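Local coordinates for protein thioredoxin reductase (Clostridium acetobutylicum ATCC 824, PDB 6GNA) that probably reduces thioredoxin with electrons from ferredoxin, passed through a bound FAD and a redox-active pair of cysteines, without using a pyridine nucleotide, at residues 180-183 and 184-188. Numbering follows the deposited sequence.
Sequences YQLV and SAVEI
Two torsions set up the meeting of L182 with I188: in each residue CG or CG1 lies anti to the carbonyl carbon (chi1 -62° and -57°). L182 and I188 flank a type I beta turn from V183 to V186, and their side chains meet. CD1 of L182 is the atom that does most of the touching, lying 3.5 Å from CG1 of I188 and 3.9 Å from CG1 of V186. The far end of I188 continues the apolar row, its CD1 approaching CD2 of the Y180 ring obliquely at 4.1 Å.

The turn leads into strand 186-188, at one edge of a parallel five-stranded sheet, next to strand 169-174, and the loop before it lies against helix 155-163. L182 touches A160 of that helix and Y172 of the neighbouring strand 169-174; V186, the buried member of the group, also rests on Y172. The ring of Y180 meets that of Y176 with planes at about 75°, and its hydroxyl is hydrogen-bonded to the backbone O of Y176.

On the turn itself, V183 and V186 cross at about a right angle, with CG2 of one 3.9 Å from CG2 of the other. The backbone N of V186 closes the turn on O of V183 at 3.0 Å, the donor lying well above the carbonyl plane. A water also donates to O of V186, at a distance of 2.5 Å from the water oxygen to V186 O that is short enough to leave its exact length doubtful; the same water gives V183 O its second hydrogen bond, with 3.0 Å between the water oxygen and V183 O.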
# COMPACT_ATOMS: atom_id res chain seq x y z
N TYR A 180 34.82 11.67 -12.76
CA TYR A 180 35.06 10.48 -11.95
C TYR A 180 36.24 10.73 -11.01
O TYR A 180 37.35 11.04 -11.47
CB TYR A 180 35.34 9.27 -12.85
CG TYR A 180 34.34 9.14 -13.99
CD1 TYR A 180 33.01 8.84 -13.75
CD2 TYR A 180 34.74 9.31 -15.30
CE1 TYR A 180 32.10 8.72 -14.78
CE2 TYR A 180 33.84 9.20 -16.35
CZ TYR A 180 32.52 8.90 -16.09
OH TYR A 180 31.63 8.79 -17.13
N GLN A 181 36.02 10.58 -9.71
CA GLN A 181 37.04 10.89 -8.70
C GLN A 181 37.82 9.61 -8.40
O GLN A 181 37.58 8.91 -7.41
CB GLN A 181 36.39 11.48 -7.46
CG GLN A 181 35.89 12.91 -7.65
CD GLN A 181 34.58 12.98 -8.40
OE1 GLN A 181 33.63 12.31 -8.05
NE2 GLN A 181 34.51 13.82 -9.43
N LEU A 182 38.78 9.32 -9.27
CA LEU A 182 39.56 8.10 -9.23
C LEU A 182 41.04 8.43 -9.11
O LEU A 182 41.52 9.39 -9.72
CB LEU A 182 39.33 7.29 -10.51
CG LEU A 182 37.90 6.81 -10.75
CD1 LEU A 182 37.70 6.35 -12.19
CD2 LEU A 182 37.57 5.69 -9.80
N VAL A 183 41.77 7.62 -8.33
CA VAL A 183 43.22 7.75 -8.28
C VAL A 183 43.82 7.42 -9.64
O VAL A 183 43.23 6.70 -10.46
CB VAL A 183 43.80 6.85 -7.18
CG1 VAL A 183 43.23 7.23 -5.81
CG2 VAL A 183 43.53 5.38 -7.49
N SER A 184 45.03 7.94 -9.87
CA SER A 184 45.66 7.80 -11.18
C SER A 184 45.91 6.34 -11.55
O SER A 184 45.98 6.01 -12.73
CB SER A 184 46.97 8.59 -11.23
OG SER A 184 47.84 8.19 -10.19
N ALA A 185 46.07 5.46 -10.56
CA ALA A 185 46.30 4.05 -10.84
C ALA A 185 45.10 3.37 -11.50
O ALA A 185 45.27 2.31 -12.11
CB ALA A 185 46.66 3.31 -9.56
N VAL A 186 43.90 3.94 -11.39
CA VAL A 186 42.72 3.37 -12.03
C VAL A 186 42.65 3.83 -13.48
O VAL A 186 42.66 5.03 -13.75
CB VAL A 186 41.44 3.78 -11.28
CG1 VAL A 186 40.21 3.31 -12.05
CG2 VAL A 186 41.42 3.22 -9.88
N GLU A 187 42.54 2.88 -14.41
CA GLU A 187 42.37 3.20 -15.82
C GLU A 187 40.88 3.26 -16.16
O GLU A 187 40.16 2.26 -16.05
CB GLU A 187 43.07 2.20 -16.72
CG GLU A 187 42.88 2.54 -18.19
CD GLU A 187 43.61 1.62 -19.13
OE1 GLU A 187 43.22 1.56 -20.31
OE2 GLU A 187 44.57 0.95 -18.70
N ILE A 188 40.44 4.43 -16.61
CA ILE A 188 39.05 4.62 -17.03
C ILE A 188 38.89 4.11 -18.45
O ILE A 188 39.65 4.48 -19.35
CB ILE A 188 38.64 6.09 -16.93
CG1 ILE A 188 38.84 6.60 -15.49
CG2 ILE A 188 37.20 6.26 -17.37
CD1 ILE A 188 38.66 8.12 -15.34
O HOH W 1 42.08 7.42 -13.15